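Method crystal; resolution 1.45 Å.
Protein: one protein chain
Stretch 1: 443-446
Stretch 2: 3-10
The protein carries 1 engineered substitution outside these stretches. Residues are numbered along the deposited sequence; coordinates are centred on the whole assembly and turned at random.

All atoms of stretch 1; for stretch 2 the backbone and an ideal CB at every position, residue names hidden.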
# COMPACT_ATOMS: atom_id res chain seq x y z
N LYS A 443 5.70 -6.02 17.91
CA LYS A 443 4.86 -7.07 17.31
C LYS A 443 3.53 -6.55 16.82
O LYS A 443 3.04 -5.50 17.28
CB LYS A 443 4.59 -8.14 18.37
CG LYS A 443 5.86 -8.78 18.98
CD LYS A 443 5.45 -9.77 20.07
CE LYS A 443 6.63 -10.34 20.80
NZ LYS A 443 6.17 -11.08 22.03
N THR A 444 2.91 -7.29 15.91
CA THR A 444 1.57 -6.92 15.43
C THR A 444 0.53 -7.97 15.75
O THR A 444 -0.66 -7.76 15.50
CB THR A 444 1.56 -6.64 13.93
OG1 THR A 444 1.97 -7.81 13.22
CG2 THR A 444 2.48 -5.48 13.61
N SER A 445 0.94 -9.10 16.31
CA SER A 445 -0.01 -10.06 16.83
C SER A 445 0.55 -10.81 18.01
O SER A 445 1.77 -10.83 18.22
CB SER A 445 -0.52 -11.01 15.74
OG SER A 445 0.52 -11.81 15.24
N TYR A 446 -0.34 -11.40 18.79
CA TYR A 446 -0.00 -11.97 20.08
C TYR A 446 -0.66 -13.33 20.23
O TYR A 446 -1.83 -13.51 19.90
CB TYR A 446 -0.43 -11.01 21.19
CG TYR A 446 0.18 -9.65 21.00
CD1 TYR A 446 1.45 -9.38 21.47
CD2 TYR A 446 -0.52 -8.64 20.34
CE1 TYR A 446 2.03 -8.14 21.28
CE2 TYR A 446 0.06 -7.39 20.14
CZ TYR A 446 1.32 -7.16 20.63
OH TYR A 446 1.91 -5.93 20.44
N UNK A 3 -5.16 -12.67 27.23
CA UNK A 3 -5.93 -11.89 26.31
C UNK A 3 -5.14 -10.96 25.41
O UNK A 3 -5.74 -10.10 24.85
CB UNK A 3 -6.95 -11.07 27.10
N UNK A 4 -3.84 -11.13 25.33
CA UNK A 4 -3.05 -10.21 24.56
C UNK A 4 -3.44 -10.15 23.11
O UNK A 4 -3.09 -9.23 22.46
CB UNK A 4 -1.57 -10.58 24.68
N UNK A 5 -4.13 -11.15 22.59
CA UNK A 5 -4.62 -11.08 21.23
C UNK A 5 -5.63 -9.93 21.05
O UNK A 5 -5.86 -9.54 19.96
CB UNK A 5 -5.26 -12.41 20.84
N UNK A 6 -6.19 -9.45 22.16
CA UNK A 6 -7.04 -8.27 22.14
C UNK A 6 -6.28 -7.07 21.56
O UNK A 6 -6.85 -6.13 21.08
CB UNK A 6 -7.55 -7.95 23.55
N UNK A 7 -4.97 -7.17 21.65
CA UNK A 7 -4.08 -6.12 21.19
C UNK A 7 -3.54 -6.26 19.77
O UNK A 7 -2.77 -5.42 19.32
CB UNK A 7 -2.89 -6.03 22.15
N UNK A 8 -3.99 -7.27 19.07
CA UNK A 8 -3.58 -7.47 17.68
C UNK A 8 -3.87 -6.26 16.80
O UNK A 8 -4.89 -5.59 16.97
CB UNK A 8 -4.28 -8.70 17.10
N UNK A 9 -2.99 -6.04 15.83
CA UNK A 9 -3.29 -5.12 14.73
C UNK A 9 -4.47 -5.65 13.93
O UNK A 9 -4.49 -6.82 13.53
CB UNK A 9 -2.07 -4.93 13.83
N UNK A 10 -5.49 -4.81 13.74
CA UNK A 10 -6.63 -5.13 12.88
C UNK A 10 -6.91 -3.96 11.95
O UNK A 10 -6.31 -2.89 12.05
CB UNK A 10 -7.87 -5.46 13.71

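Position 3 has nothing of the other stretch within 5.5 Å of its ideal CB, so the contact sets no demand there and many residues would serve. It is Gly3, whose O accepts a backbone hydrogen bond from the N of position 6 and so helps start a 3-10 turn.

At position 4 the CA-to-CB bond points toward Tyr446, and the ideal CB lies 3.7 Å from Tyr446 CB. That leaves room for a modest side chain, polar or apolar. The residue is Asn4, with chi1 in m; its own backbone also takes part, Asn4 O lying 3.4 Å from Tyr446 CD2.

Position 5 points sideways, its ideal CB 3.7 Å from Tyr446 O. A small residue fits comfortably, and a polar one might be tolerated. Ala5 makes just this light contact through its CB.

Position 6 points away and could hold almost anything compatible with the turn; it is Asp6.

Position 7 directs its CB toward the Tyr446 ring, 3.8 Å from CE2 in the ideal placement. An apolar or aromatic residue would suit, since the first carbon alone already packs. Tyr7 touches Tyr446 CE2 with its CB at 3.9 Å, then leads its ring away to a hydroxyl bonded elsewhere in the structure. Tyr7 O sits at the edge of the Tyr446 ring, 3.5 Å from Tyr446 CE2.

At position 8 CB points sideways, 4.5 Å from Ser445 CA and 5.0 Å from Tyr446 CD2, while the backbone N of Tyr446 offers a donor nearby. A short side chain carrying an acceptor, such as Asn or Asp, is favored; Ser or Thr would have less reach. Asn8, with chi1 at -73°, brings its amide back to the other stretch: Asn8 OD1 accepts from Tyr446 N at 2.9 Å and also lies 3.4 Å from Tyr446 CD2, at the ring edge. A donor on the same side chain proves useful too, because Asn8 ND2 gives a hydrogen bond to a water that in turn donates to Tyr446 O.

At position 9 the backbone does the pairing, its N lying 2.9 Å from Thr444 O in a well-aligned hydrogen bond that any residue but proline could make. CB points toward Thr444, so an aliphatic side chain such as Leu, Ile or Val is reasonable. Leu9 places its CB 4.0 Å from Thr444 CB, and a second water donates to both Leu9 O and Thr444 O.

Position 10 turns away, free of this contact, and is Thr10.

Stretch 2 3-10: GNADYNLT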
# COMPACT_ATOMS: atom_id res chain seq x y z
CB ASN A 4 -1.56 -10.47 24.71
CG ASN A 4 -1.00 -9.98 26.05
OD1 ASN A 4 -1.63 -9.26 26.76
ND2 ASN A 4 0.18 -10.37 26.34
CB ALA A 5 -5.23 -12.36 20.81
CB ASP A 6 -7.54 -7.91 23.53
CG ASP A 6 -8.40 -8.96 24.13
OD1 ASP A 6 -8.89 -9.74 23.37
OD2 ASP A 6 -8.50 -8.96 25.32
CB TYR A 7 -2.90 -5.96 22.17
CG TYR A 7 -3.37 -5.65 23.55
CD1 TYR A 7 -4.33 -4.71 23.78
CD2 TYR A 7 -2.87 -6.33 24.64
CE1 TYR A 7 -4.78 -4.44 25.04
CE2 TYR A 7 -3.27 -6.04 25.91
CZ TYR A 7 -4.23 -5.10 26.12
OH TYR A 7 -4.65 -4.79 27.37
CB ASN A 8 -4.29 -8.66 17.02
CG ASN A 8 -3.78 -9.99 17.51
OD1 ASN A 8 -2.90 -10.07 18.36
ND2 ASN A 8 -4.43 -11.04 17.04
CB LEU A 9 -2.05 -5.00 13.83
CG LEU A 9 -2.26 -4.34 12.47
CD1 LEU A 9 -2.71 -2.87 12.62
CD2 LEU A 9 -0.94 -4.39 11.72
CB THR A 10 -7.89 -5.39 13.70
OG1 THR A 10 -8.30 -4.14 14.29
CG2 THR A 10 -7.65 -6.38 14.82
O HOH W 1 -3.49 -13.81 17.78
O HOH W 2 -2.59 -8.90 13.72
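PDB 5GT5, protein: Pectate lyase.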